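Local atomic coordinates of putative alpha-L-fucosidase (Bacteroides thetaiotaomicron, PDB entry 3EYP), a protein that probably hydrolyses alpha-L-fucosyl linkages in glycans as a glycoside hydrolase of family 29. Residues 57-62 / 302-307; 255-260 / 293-298; 30-35 / 298-303; 73-78 / 104-109. All coordinates share one frame; numbering follows the deposited sequence.

All four contacts belong to the TIM-barrel domain, probably the catalytic one. Contact 2 pairs two parallel strands, and contact 4 sets helix 105-116 against a third strand of the same sheet. Contact 1 joins helix 56-65 to the chain entering helix 306-323, and touches contacts 2 and 4: Trp59 packs on Pro298 and Leu73, Met60 on Phe109. Contacts 1 and 3 share Gly302 and Leu303, so one loop is held from two directions. Contacts 1, 2 and 4 are buried, whereas contact 3 is only partly so. Their chemistry follows: apolar carbon in contact 4, backbone bonds in contact 2, amide and indole bonds in contact 1, charge and water in contact 3.

Contact 1. Residues 57-62 / 302-307; sequences RQWMQT and GLIHST
In the outer helical layer of the barrel domain, Gln58 and Trp59 of helix 56-65 hold residues 302-304, the chain that leads into helix 306-323. The carboxamide of Gln58 pairs with the backbone of Ile304 in two bonds. Ile304 N donates to Gln58 OE1 at 2.9 Å, and Gln58 NE2 returns a bond to Ile304 O at 2.9 Å. Each donor sits on a lone pair in the plane of its acceptor carbonyl. Glutamine suits the place because one flat group offers both a donor and an acceptor to an extended residue, much as a neighbouring strand would, and the paired bonds fix the amide's rotation. Its CG is anti to the backbone N (chi1 -174°), and a bend at chi2 turns the amide to meet Ile304. Leu303 CD2 lies across this side chain, 3.7 Å from Gln58 CD.

Trp59 reaches the same loop with its indole edge. Its NE1 donates to Gly302 O at 2.9 Å. The oxygen lies near the indole plane (8° out of it), while NE1 stands above the plane of the carbonyl. Ile304 CD1 covers one ring face in a CH-pi contact, 4.2 Å from the centroid of the five-membered ring. Gly302 has a positive phi (86°), where a beta carbon would press on the carbonyl oxygen of Arg301. Thr62 OG1 borders Ile304 CB and is hydrogen-bonded to Ser309 of helix 306-323.

Around the contact, Trp59 also meets Phe26 of strand 22-26, while Met60 packs on helix 105-116; helix 56-65 thus lies against helix 105-116, the loop before helix 306-323 and the sheet.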
loop_
_atom_site.group_PDB
_atom_site.type_symbol
_atom_site.label_atom_id
_atom_site.label_comp_id
_atom_site.label_asym_id
_atom_site.label_seq_id
_atom_site.Cartn_x
_atom_site.Cartn_y
_atom_site.Cartn_z
ATOM N N ARG A 57 2.990 19.617 10.201
ATOM C CA ARG A 57 4.437 19.506 9.939
ATOM C C ARG A 57 4.997 18.384 10.806
ATOM O O ARG A 57 5.845 17.575 10.367
ATOM C CB ARG A 57 5.181 20.839 10.187
ATOM C CG ARG A 57 4.723 22.016 9.223
ATOM C CD ARG A 57 5.465 23.320 9.546
ATOM N NE ARG A 57 6.793 23.282 8.966
ATOM C CZ ARG A 57 7.938 23.075 9.625
ATOM N NH1 ARG A 57 9.065 23.037 8.946
ATOM N NH2 ARG A 57 7.984 22.949 10.951
ATOM N N GLN A 58 4.456 18.311 12.004
ATOM C CA GLN A 58 4.835 17.269 12.973
ATOM C C GLN A 58 4.510 15.885 12.362
ATOM O O GLN A 58 5.263 14.926 12.490
ATOM C CB GLN A 58 4.161 17.441 14.313
ATOM C CG GLN A 58 4.652 16.461 15.361
ATOM C CD GLN A 58 3.647 15.401 15.717
ATOM O OE1 GLN A 58 2.598 15.312 15.107
ATOM N NE2 GLN A 58 3.961 14.592 16.710
ATOM N N TRP A 59 3.373 15.821 11.689
ATOM C CA TRP A 59 2.910 14.581 11.058
ATOM C C TRP A 59 3.911 14.238 9.990
ATOM O O TRP A 59 4.241 13.079 9.858
ATOM C CB TRP A 59 1.539 14.680 10.414
ATOM C CG TRP A 59 0.409 15.182 11.247
ATOM C CD1 TRP A 59 0.456 15.621 12.549
ATOM C CD2 TRP A 59 -0.912 15.369 10.809
ATOM N NE1 TRP A 59 -0.759 16.024 12.957
ATOM C CE2 TRP A 59 -1.644 15.883 11.916
ATOM C CE3 TRP A 59 -1.579 15.089 9.616
ATOM C CZ2 TRP A 59 -3.011 16.175 11.851
ATOM C CZ3 TRP A 59 -2.949 15.387 9.534
ATOM C CH2 TRP A 59 -3.662 15.907 10.669
ATOM N N MET A 60 4.369 15.244 9.230
ATOM C CA MET A 60 5.278 14.983 8.097
ATOM C C MET A 60 6.637 14.530 8.615
ATOM O O MET A 60 7.320 13.746 7.999
ATOM C CB MET A 60 5.486 16.171 7.167
ATOM C CG MET A 60 4.300 16.644 6.284
ATOM S SD MET A 60 3.203 15.412 5.565
ATOM C CE MET A 60 1.656 15.840 6.310
ATOM N N GLN A 61 7.020 15.013 9.763
ATOM C CA GLN A 61 8.343 14.603 10.349
ATOM C C GLN A 61 8.314 13.136 10.747
ATOM O O GLN A 61 9.270 12.367 10.562
ATOM C CB GLN A 61 8.697 15.495 11.538
ATOM C CG GLN A 61 9.026 16.912 11.140
ATOM C CD GLN A 61 8.707 17.951 12.212
ATOM O OE1 GLN A 61 8.683 17.648 13.403
ATOM N NE2 GLN A 61 8.478 19.207 11.776
ATOM N N THR A 62 7.152 12.724 11.220
ATOM C CA THR A 62 6.917 11.294 11.498
ATOM C C THR A 62 7.175 10.432 10.233
ATOM O O THR A 62 7.867 9.416 10.265
ATOM C CB THR A 62 5.519 11.051 12.112
ATOM O OG1 THR A 62 5.502 11.605 13.448
ATOM C CG2 THR A 62 5.167 9.530 12.216
ATOM N N GLY A 302 -3.955 17.403 18.052
ATOM C CA GLY A 302 -3.683 17.388 16.619
ATOM C C GLY A 302 -2.269 16.935 16.279
ATOM O O GLY A 302 -1.650 17.414 15.305
ATOM N N LEU A 303 -1.783 16.029 17.096
ATOM C CA LEU A 303 -0.416 15.447 16.997
ATOM C C LEU A 303 -0.364 13.952 16.952
ATOM O O LEU A 303 -1.217 13.273 17.526
ATOM C CB LEU A 303 0.464 15.859 18.175
ATOM C CG LEU A 303 0.657 17.385 18.399
ATOM C CD1 LEU A 303 1.089 17.528 19.880
ATOM C CD2 LEU A 303 1.617 18.038 17.420
ATOM N N ILE A 304 0.657 13.445 16.246
ATOM C CA ILE A 304 0.892 12.000 16.202
ATOM C C ILE A 304 1.597 11.660 17.482
ATOM O O ILE A 304 2.527 12.357 17.884
ATOM C CB ILE A 304 1.746 11.527 14.985
ATOM C CG1 ILE A 304 1.179 12.013 13.686
ATOM C CG2 ILE A 304 1.805 9.971 14.940
ATOM C CD1 ILE A 304 -0.235 11.773 13.432
ATOM N N HIS A 305 1.117 10.608 18.149
ATOM C CA HIS A 305 1.718 10.119 19.391
ATOM C C HIS A 305 3.158 9.616 19.182
ATOM O O HIS A 305 3.556 8.995 18.159
ATOM C CB HIS A 305 0.826 9.049 20.078
ATOM C CG HIS A 305 1.277 8.646 21.443
ATOM N ND1 HIS A 305 1.325 9.534 22.504
ATOM C CD2 HIS A 305 1.642 7.444 21.937
ATOM C CE1 HIS A 305 1.771 8.895 23.574
ATOM N NE2 HIS A 305 1.948 7.623 23.262
ATOM N N SER A 306 3.921 9.843 20.211
ATOM C CA SER A 306 5.329 9.423 20.238
ATOM C C SER A 306 5.579 7.968 19.954
ATOM O O SER A 306 6.458 7.587 19.196
ATOM C CB SER A 306 6.000 9.809 21.566
ATOM O OG SER A 306 5.372 9.328 22.749
ATOM N N THR A 307 4.797 7.118 20.575
ATOM C CA THR A 307 5.028 5.675 20.385
ATOM C C THR A 307 4.832 5.296 18.926
ATOM O O THR A 307 5.619 4.571 18.316
ATOM C CB THR A 307 4.150 4.853 21.308
ATOM O OG1 THR A 307 4.403 5.276 22.633
ATOM C CG2 THR A 307 4.467 3.362 21.188
#

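Contact 2. Residues 255-260 / 293-298; sequences DVSIRP and LLNFPP
Strands 255-257 and 293-295 run parallel, Asp255, Val256 and Ser257 pairing with Leu293, Leu294 and Asn295, their axes 4.7 Å apart and their directions 21° from each other. Val256 forms both central bonds, its N donating to Leu293 O and its O accepting from Asn295 N at 2.9 Å. Ile258 N continues the pattern to Asn295 O beyond the strand end.

On the face of Ser257 and Asn295, Asn295 CG is anti to the backbone N (chi1 177°), which brings the amide to Ser257. Its ND2 donates to Ser257 OG at 3.0 Å, and that OG is also hydrogen-bonded to Ser261 O. The same ND2 reaches Trp262 O, and OD1 binds His27 ND1, so the buried amide is gripped at both ends. An alanine here would probably leave His27 ND1 without its acceptor and Trp262 O without the amide donor, take one bond from Ser257 OG, and open a gap beside the strand end.

On the other face, Val256 CG1 lies alongside Leu294 CD1 at 3.9 Å, the two branched side chains pointing the same way. Farther on, Ile258 CD1 touches Phe296 CE1 at 3.7 Å. Arg259 passes Pro297, its CD 3.5 Å from Pro297 CG, to salt bridges with Asp308 and Asp269.

With helix 275-283 between them, the strands form a beta-alpha-beta unit of the barrel. A glycerol, probably from the crystallisation liquor, is hydrogen-bonded to Asp255 OD2, consistent with a pocket at their C-terminal ends.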
loop_
_atom_site.group_PDB
_atom_site.type_symbol
_atom_site.label_atom_id
_atom_site.label_comp_id
_atom_site.label_asym_id
_atom_site.label_seq_id
_atom_site.Cartn_x
_atom_site.Cartn_y
_atom_site.Cartn_z
ATOM N N ASP A 255 -4.398 -2.184 3.992
ATOM C CA ASP A 255 -4.628 -1.108 5.018
ATOM C C ASP A 255 -4.724 -1.632 6.413
ATOM O O ASP A 255 -5.345 -2.641 6.642
ATOM C CB ASP A 255 -5.824 -0.246 4.691
ATOM C CG ASP A 255 -7.153 -0.957 4.808
ATOM O OD1 ASP A 255 -7.295 -2.114 4.329
ATOM O OD2 ASP A 255 -8.094 -0.299 5.331
ATOM N N VAL A 256 -4.089 -0.918 7.353
ATOM C CA VAL A 256 -4.100 -1.341 8.738
ATOM C C VAL A 256 -3.753 -0.162 9.641
ATOM O O VAL A 256 -3.084 0.794 9.244
ATOM C CB VAL A 256 -3.108 -2.552 8.952
ATOM C CG1 VAL A 256 -1.672 -2.120 8.627
ATOM C CG2 VAL A 256 -3.180 -3.125 10.318
ATOM N N SER A 257 -4.312 -0.190 10.807
ATOM C CA SER A 257 -3.960 0.759 11.827
ATOM C C SER A 257 -2.767 0.337 12.692
ATOM O O SER A 257 -2.540 -0.823 13.047
ATOM C CB SER A 257 -5.171 1.070 12.725
ATOM O OG SER A 257 -4.941 2.243 13.500
ATOM N N ILE A 258 -1.984 1.331 13.053
ATOM C CA ILE A 258 -0.871 1.097 13.983
ATOM C C ILE A 258 -1.388 0.817 15.420
ATOM O O ILE A 258 -0.649 0.377 16.286
ATOM C CB ILE A 258 0.120 2.290 13.997
ATOM C CG1 ILE A 258 1.532 1.855 14.420
ATOM C CG2 ILE A 258 -0.386 3.492 14.908
ATOM C CD1 ILE A 258 2.560 2.964 13.994
ATOM N N ARG A 259 -2.676 1.066 15.623
ATOM C CA ARG A 259 -3.365 0.818 16.901
ATOM C C ARG A 259 -4.560 -0.132 16.714
ATOM O O ARG A 259 -4.849 -0.496 15.603
ATOM C CB ARG A 259 -3.878 2.131 17.498
ATOM C CG ARG A 259 -2.776 3.075 17.952
ATOM C CD ARG A 259 -3.206 4.577 17.955
ATOM N NE ARG A 259 -2.191 5.351 18.626
ATOM C CZ ARG A 259 -2.289 5.799 19.869
ATOM N NH1 ARG A 259 -3.397 5.581 20.557
ATOM N NH2 ARG A 259 -1.261 6.442 20.421
ATOM N N PRO A 260 -5.226 -0.537 17.806
ATOM C CA PRO A 260 -6.394 -1.407 17.649
ATOM C C PRO A 260 -7.535 -0.702 16.906
ATOM O O PRO A 260 -8.243 -1.338 16.101
ATOM C CB PRO A 260 -6.784 -1.754 19.087
ATOM C CG PRO A 260 -5.448 -1.699 19.867
ATOM C CD PRO A 260 -4.752 -0.495 19.211
ATOM N N LEU A 293 -0.558 0.648 3.638
ATOM C CA LEU A 293 -1.240 1.890 4.039
ATOM C C LEU A 293 -1.452 1.759 5.536
ATOM O O LEU A 293 -2.251 0.972 6.024
ATOM C CB LEU A 293 -2.562 2.083 3.267
ATOM C CG LEU A 293 -3.462 3.257 3.679
ATOM C CD1 LEU A 293 -2.688 4.611 3.573
ATOM C CD2 LEU A 293 -4.784 3.313 2.802
ATOM N N LEU A 294 -0.626 2.476 6.262
ATOM C CA LEU A 294 -0.573 2.427 7.705
ATOM C C LEU A 294 -1.096 3.682 8.317
ATOM O O LEU A 294 -0.596 4.775 8.057
ATOM C CB LEU A 294 0.885 2.246 8.186
ATOM C CG LEU A 294 1.202 2.011 9.649
ATOM C CD1 LEU A 294 0.511 0.741 10.219
ATOM C CD2 LEU A 294 2.776 1.921 9.837
ATOM N N ASN A 295 -2.077 3.478 9.187
ATOM C CA ASN A 295 -2.782 4.571 9.903
ATOM C C ASN A 295 -2.156 5.000 11.218
ATOM O O ASN A 295 -1.925 4.190 12.128
ATOM C CB ASN A 295 -4.256 4.202 10.117
ATOM C CG ASN A 295 -5.000 5.253 10.900
ATOM O OD1 ASN A 295 -5.342 6.307 10.370
ATOM N ND2 ASN A 295 -5.282 4.950 12.155
ATOM N N PHE A 296 -1.857 6.310 11.264
ATOM C CA PHE A 296 -1.450 7.046 12.473
ATOM C C PHE A 296 -2.573 8.041 12.809
ATOM O O PHE A 296 -2.765 9.014 12.057
ATOM C CB PHE A 296 -0.199 7.907 12.210
ATOM C CG PHE A 296 1.010 7.139 11.713
ATOM C CD1 PHE A 296 2.028 6.822 12.570
ATOM C CD2 PHE A 296 1.092 6.732 10.395
ATOM C CE1 PHE A 296 3.157 6.138 12.150
ATOM C CE2 PHE A 296 2.199 6.018 9.954
ATOM C CZ PHE A 296 3.249 5.720 10.838
ATOM N N PRO A 297 -3.351 7.804 13.907
ATOM C CA PRO A 297 -4.423 8.754 14.256
ATOM C C PRO A 297 -3.958 9.913 15.168
ATOM O O PRO A 297 -3.447 9.680 16.260
ATOM C CB PRO A 297 -5.459 7.844 14.973
ATOM C CG PRO A 297 -4.609 6.855 15.684
ATOM C CD PRO A 297 -3.508 6.543 14.657
ATOM N N PRO A 298 -4.027 11.163 14.674
ATOM C CA PRO A 298 -3.675 12.302 15.527
ATOM C C PRO A 298 -4.611 12.406 16.731
ATOM O O PRO A 298 -5.789 12.039 16.689
ATOM C CB PRO A 298 -3.853 13.486 14.608
ATOM C CG PRO A 298 -3.812 12.883 13.173
ATOM C CD PRO A 298 -4.462 11.594 13.351
#

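Contact 3. Residues 30-35 / 298-303; sequences INTFEE and PDRRGL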
loop_
_atom_site.group_PDB
_atom_site.type_symbol
_atom_site.label_atom_id
_atom_site.label_comp_id
_atom_site.label_asym_id
_atom_site.label_seq_id
_atom_site.Cartn_x
_atom_site.Cartn_y
_atom_site.Cartn_z
ATOM N N ILE A 30 -14.010 14.738 13.750
ATOM C CA ILE A 30 -14.887 15.030 14.880
ATOM C C ILE A 30 -14.927 13.829 15.847
ATOM O O ILE A 30 -15.031 13.984 17.060
ATOM C CB ILE A 30 -16.321 15.499 14.392
ATOM C CG1 ILE A 30 -17.097 16.116 15.557
ATOM C CG2 ILE A 30 -17.095 14.365 13.702
ATOM C CD1 ILE A 30 -18.239 16.981 15.025
ATOM N N ASN A 31 -14.818 12.632 15.302
ATOM C CA ASN A 31 -14.815 11.424 16.172
ATOM C C ASN A 31 -13.762 11.478 17.293
ATOM O O ASN A 31 -13.938 10.966 18.403
ATOM C CB ASN A 31 -14.546 10.113 15.400
ATOM C CG ASN A 31 -15.648 9.692 14.461
ATOM O OD1 ASN A 31 -16.727 10.234 14.418
ATOM N ND2 ASN A 31 -15.357 8.623 13.694
ATOM N N THR A 32 -12.655 12.113 16.969
ATOM C CA THR A 32 -11.501 12.203 17.812
ATOM C C THR A 32 -11.834 12.976 19.097
ATOM O O THR A 32 -11.190 12.810 20.104
ATOM C CB THR A 32 -10.342 13.006 17.131
ATOM O OG1 THR A 32 -10.052 12.449 15.832
ATOM C CG2 THR A 32 -9.056 13.018 17.984
ATOM N N PHE A 33 -12.844 13.802 18.989
ATOM C CA PHE A 33 -13.222 14.733 20.102
ATOM C C PHE A 33 -14.394 14.201 20.874
ATOM O O PHE A 33 -14.843 14.797 21.896
ATOM C CB PHE A 33 -13.448 16.130 19.589
ATOM C CG PHE A 33 -12.190 16.741 19.121
ATOM C CD1 PHE A 33 -11.366 17.377 19.996
ATOM C CD2 PHE A 33 -11.725 16.479 17.834
ATOM C CE1 PHE A 33 -10.131 17.861 19.570
ATOM C CE2 PHE A 33 -10.505 16.953 17.426
ATOM C CZ PHE A 33 -9.717 17.608 18.280
ATOM N N GLU A 34 -14.857 13.046 20.417
ATOM C CA GLU A 34 -15.883 12.293 21.155
ATOM C C GLU A 34 -15.202 11.269 21.992
ATOM O O GLU A 34 -14.028 10.995 21.810
ATOM C CB GLU A 34 -16.876 11.607 20.225
ATOM C CG GLU A 34 -17.780 12.512 19.393
ATOM C CD GLU A 34 -19.087 11.816 19.008
ATOM O OE1 GLU A 34 -19.175 11.120 17.973
ATOM O OE2 GLU A 34 -20.062 11.929 19.776
ATOM N N GLU A 35 -15.966 10.686 22.926
ATOM C CA GLU A 35 -15.417 9.676 23.826
ATOM C C GLU A 35 -15.611 8.272 23.234
ATOM O O GLU A 35 -16.707 7.780 23.030
ATOM C CB GLU A 35 -16.016 9.789 25.234
ATOM C CG GLU A 35 -15.981 11.186 25.842
ATOM C CD GLU A 35 -14.591 11.848 25.904
ATOM O OE1 GLU A 35 -13.612 11.222 26.374
ATOM O OE2 GLU A 35 -14.491 13.032 25.506
ATOM N N PRO A 298 -4.027 11.163 14.674
ATOM C CA PRO A 298 -3.675 12.302 15.527
ATOM C C PRO A 298 -4.611 12.406 16.731
ATOM O O PRO A 298 -5.789 12.039 16.689
ATOM C CB PRO A 298 -3.853 13.486 14.608
ATOM C CG PRO A 298 -3.812 12.883 13.173
ATOM C CD PRO A 298 -4.462 11.594 13.351
ATOM N N ASP A 299 -4.054 12.939 17.791
ATOM C CA ASP A 299 -4.774 13.142 19.020
ATOM C C ASP A 299 -5.555 14.449 19.077
ATOM O O ASP A 299 -5.704 15.165 18.117
ATOM C CB ASP A 299 -3.835 12.961 20.226
ATOM C CG ASP A 299 -2.981 14.147 20.490
ATOM O OD1 ASP A 299 -2.898 14.994 19.559
ATOM O OD2 ASP A 299 -2.461 14.244 21.648
ATOM N N ARG A 300 -6.057 14.750 20.255
ATOM C CA ARG A 300 -6.900 15.915 20.398
ATOM C C ARG A 300 -6.063 17.185 20.343
ATOM O O ARG A 300 -6.596 18.235 20.218
ATOM C CB ARG A 300 -7.695 15.890 21.693
ATOM C CG ARG A 300 -8.791 14.864 21.702
ATOM C CD ARG A 300 -9.671 14.915 22.954
ATOM N NE ARG A 300 -10.725 13.916 22.803
ATOM C CZ ARG A 300 -11.486 13.475 23.780
ATOM N NH1 ARG A 300 -11.352 13.995 24.996
ATOM N NH2 ARG A 300 -12.410 12.541 23.525
ATOM N N ARG A 301 -4.760 17.069 20.535
ATOM C CA ARG A 301 -3.850 18.202 20.278
ATOM C C ARG A 301 -3.659 18.440 18.816
ATOM O O ARG A 301 -3.233 19.525 18.386
ATOM C CB ARG A 301 -2.484 17.990 20.940
ATOM C CG ARG A 301 -2.594 18.116 22.474
ATOM C CD ARG A 301 -1.323 17.704 23.189
ATOM N NE ARG A 301 -1.040 16.279 23.028
ATOM C CZ ARG A 301 -0.006 15.661 23.601
ATOM N NH1 ARG A 301 0.807 16.327 24.396
ATOM N NH2 ARG A 301 0.211 14.374 23.395
ATOM N N GLY A 302 -3.955 17.403 18.052
ATOM C CA GLY A 302 -3.683 17.388 16.619
ATOM C C GLY A 302 -2.269 16.935 16.279
ATOM O O GLY A 302 -1.650 17.414 15.305
ATOM N N LEU A 303 -1.783 16.029 17.096
ATOM C CA LEU A 303 -0.416 15.447 16.997
ATOM C C LEU A 303 -0.364 13.952 16.952
ATOM O O LEU A 303 -1.217 13.273 17.526
ATOM C CB LEU A 303 0.464 15.859 18.175
ATOM C CG LEU A 303 0.657 17.385 18.399
ATOM C CD1 LEU A 303 1.089 17.528 19.880
ATOM C CD2 LEU A 303 1.617 18.038 17.420
HETATM O O HOH W 1 -7.865 10.585 15.435
HETATM O O HOH W 2 -13.060 14.574 27.566
#
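Arg300 carries most of this contact, and its side chain can be followed along the loop 30-35. CB lies 3.8 Å from Phe33 CE1, and CG runs on between Phe33 CE1 and Thr32 O, while Arg300 O lies at the ring's edge. The chain is extended from CG to NE (chi2 -175°), which carries the guanidinium past Phe33 to a row of acceptors. NE donates to Thr32 O at 3.0 Å in a straight bond, the oxygen lying in the guanidinium plane and offering a lone pair. At the tip, NH2 makes a weak bond to Glu34 O and, in one of two modelled conformers of Glu35, a salt bridge to its OE2 at 2.9 Å. That carboxylate stands nearly upright to the guanidinium, the planes 80° apart, and a water links OE2 to NH1. Arginine suits the place because its long arm can bond two carbonyls and a charge at once. A methionine in its place would probably leave Thr32 O and Glu34 O without their donors and the Glu35 carboxylate without its mate.

Thr32 adds CG2, 3.6 Å from Pro298 O, while a second water bridges Thr32 OG1 and the same oxygen. Arg300 sits in a type I turn from Asp299 to Gly302. Asp299 OD1 accepts from Leu303 N at 2.9 Å, and OD2 takes both NE and NH2 of Arg301 in a side-on salt bridge.

The two loops follow strands 22-26 and 291-295, neighbours in the parallel sheet. Phe33 meets Phe49, and Pro298 rests on Trp59 of helix 56-65.

Contact 4. Residues 73-78 / 104-109; sequences LTAKHA and DVVREF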
loop_
_atom_site.group_PDB
_atom_site.type_symbol
_atom_site.label_atom_id
_atom_site.label_comp_id
_atom_site.label_asym_id
_atom_site.label_seq_id
_atom_site.Cartn_x
_atom_site.Cartn_y
_atom_site.Cartn_z
ATOM N N LEU A 73 -5.233 11.796 4.026
ATOM C CA LEU A 73 -6.060 12.341 5.141
ATOM C C LEU A 73 -7.550 12.063 4.999
ATOM O O LEU A 73 -8.137 12.209 3.930
ATOM C CB LEU A 73 -5.880 13.859 5.208
ATOM C CG LEU A 73 -6.773 14.611 6.244
ATOM C CD1 LEU A 73 -6.314 14.297 7.643
ATOM C CD2 LEU A 73 -6.618 16.132 5.945
ATOM N N THR A 74 -8.189 11.697 6.102
ATOM C CA THR A 74 -9.655 11.655 6.113
ATOM C C THR A 74 -10.291 13.059 6.071
ATOM O O THR A 74 -10.606 13.643 7.114
ATOM C CB THR A 74 -10.226 10.895 7.347
ATOM O OG1 THR A 74 -9.825 11.565 8.566
ATOM C CG2 THR A 74 -9.754 9.440 7.345
ATOM N N ALA A 75 -10.493 13.576 4.871
ATOM C CA ALA A 75 -11.079 14.901 4.701
ATOM C C ALA A 75 -12.557 14.860 5.186
ATOM O O ALA A 75 -13.086 15.848 5.722
ATOM C CB ALA A 75 -10.959 15.429 3.224
ATOM N N LYS A 76 -13.157 13.669 5.096
ATOM C CA LYS A 76 -14.542 13.434 5.551
ATOM C C LYS A 76 -14.765 11.944 5.735
ATOM O O LYS A 76 -14.637 11.154 4.818
ATOM C CB LYS A 76 -15.592 14.020 4.609
ATOM C CG LYS A 76 -17.086 13.961 5.163
ATOM C CD LYS A 76 -18.085 14.046 4.020
ATOM C CE LYS A 76 -18.276 12.602 3.356
ATOM N NZ LYS A 76 -19.129 12.682 2.206
ATOM N N HIS A 77 -15.015 11.579 6.957
ATOM C CA HIS A 77 -15.383 10.178 7.289
ATOM C C HIS A 77 -16.883 10.030 7.226
ATOM O O HIS A 77 -17.592 10.980 6.895
ATOM C CB HIS A 77 -14.783 9.744 8.599
ATOM C CG HIS A 77 -14.502 8.262 8.708
ATOM N ND1 HIS A 77 -15.243 7.417 9.505
ATOM C CD2 HIS A 77 -13.546 7.487 8.124
ATOM C CE1 HIS A 77 -14.748 6.185 9.408
ATOM N NE2 HIS A 77 -13.699 6.207 8.597
ATOM N N ALA A 78 -17.385 8.825 7.507
ATOM C CA ALA A 78 -18.815 8.571 7.327
ATOM C C ALA A 78 -19.732 9.477 8.212
ATOM O O ALA A 78 -20.940 9.652 7.940
ATOM C CB ALA A 78 -19.168 7.052 7.514
ATOM N N ASP A 104 -8.726 25.403 8.380
ATOM C CA ASP A 104 -8.807 24.451 7.254
ATOM C C ASP A 104 -7.711 23.421 7.412
ATOM O O ASP A 104 -6.549 23.662 7.171
ATOM C CB ASP A 104 -8.722 25.223 5.940
ATOM C CG ASP A 104 -8.890 24.340 4.688
ATOM O OD1 ASP A 104 -8.780 23.085 4.772
ATOM O OD2 ASP A 104 -9.069 24.931 3.610
ATOM N N VAL A 105 -8.107 22.273 7.916
ATOM C CA VAL A 105 -7.155 21.211 8.187
ATOM C C VAL A 105 -6.609 20.612 6.869
ATOM O O VAL A 105 -5.409 20.354 6.766
ATOM C CB VAL A 105 -7.733 20.109 9.105
ATOM C CG1 VAL A 105 -6.662 19.122 9.403
ATOM C CG2 VAL A 105 -8.273 20.731 10.426
ATOM N N VAL A 106 -7.456 20.519 5.873
ATOM C CA VAL A 106 -7.025 20.013 4.549
ATOM C C VAL A 106 -5.899 20.936 3.994
ATOM O O VAL A 106 -4.856 20.474 3.584
ATOM C CB VAL A 106 -8.153 19.785 3.534
ATOM C CG1 VAL A 106 -7.586 19.211 2.255
ATOM C CG2 VAL A 106 -9.207 18.714 4.063
ATOM N N ARG A 107 -6.113 22.230 4.097
ATOM C CA ARG A 107 -5.108 23.244 3.729
ATOM C C ARG A 107 -3.774 22.983 4.434
ATOM O O ARG A 107 -2.762 22.838 3.804
ATOM C CB ARG A 107 -5.576 24.653 4.080
ATOM C CG ARG A 107 -4.763 25.827 3.476
ATOM C CD ARG A 107 -4.478 25.704 1.971
ATOM N NE ARG A 107 -5.703 25.954 1.205
ATOM C CZ ARG A 107 -5.906 25.583 -0.048
ATOM N NH1 ARG A 107 -4.963 24.974 -0.729
ATOM N NH2 ARG A 107 -7.059 25.841 -0.640
ATOM N N GLU A 108 -3.784 22.991 5.753
ATOM C CA GLU A 108 -2.587 22.707 6.575
ATOM C C GLU A 108 -1.857 21.427 6.141
ATOM O O GLU A 108 -0.629 21.362 6.018
ATOM C CB GLU A 108 -2.968 22.651 8.064
ATOM C CG GLU A 108 -3.604 24.000 8.504
ATOM C CD GLU A 108 -3.518 24.338 9.977
ATOM O OE1 GLU A 108 -2.658 23.799 10.704
ATOM O OE2 GLU A 108 -4.295 25.242 10.382
ATOM N N PHE A 109 -2.658 20.393 5.976
ATOM C CA PHE A 109 -2.196 19.093 5.501
ATOM C C PHE A 109 -1.448 19.157 4.176
ATOM O O PHE A 109 -0.268 18.773 4.093
ATOM C CB PHE A 109 -3.369 18.082 5.452
ATOM C CG PHE A 109 -3.003 16.758 4.833
ATOM C CD1 PHE A 109 -2.153 15.852 5.487
ATOM C CD2 PHE A 109 -3.503 16.413 3.604
ATOM C CE1 PHE A 109 -1.813 14.647 4.886
ATOM C CE2 PHE A 109 -3.165 15.236 3.021
ATOM C CZ PHE A 109 -2.314 14.349 3.678
#
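Asp104 OD1 accepts from Arg107 N at 2.9 Å, an N-cap bond that starts helix 105-116, whose Val106 and Phe109 pack on Leu73 and Ala75. Aspartate suits the cap because its short side chain folds back onto an amide of the first turn, which has no earlier helical carbonyl to bind. Its negative charge would also be favoured by the helix dipole. The other oxygen, OD2, is hydrogen-bonded to Tyr157 OH.

The side chains that meet across the contact do so through carbon. Leu73 CB stands over the centre of the Phe109 ring, 3.8 Å from its centroid and 11° off the normal, a CH-pi contact. Farther along the same side chain, Leu73 CD2 comes within 3.8 Å of Phe109 CB, so leucine and phenylalanine slide past each other in opposite directions. Phe109 CG is anti to the backbone N (chi1 174°), which carries the ring toward the strand, where one face meets Leu73 CB. Val106 CG2 touches both Ala75 and Leu73, 3.8 Å from Ala75 CB and 4.1 Å from Leu73 CD2. The small alanine lets the valine branch approach closely, and valine meets it with a short, beta-branched side chain. Ile122 and Leu153 pack on both Ala75 and Val106, while Met60 of helix 56-65 lies against Phe109.

At Ala75 the chain turns a corner, and beyond it Lys76 makes a salt bridge with Asp128 while His77 NE2 is hydrogen-bonded to a glycerol, probably from the crystallisation liquor. Strand 70-76, helix 105-116 and the adjacent parallel strand 119-124 make a beta-alpha-beta crossover, the repeating architecture of a TIM barrel, in which apolar helix residues cover the outside of the sheet.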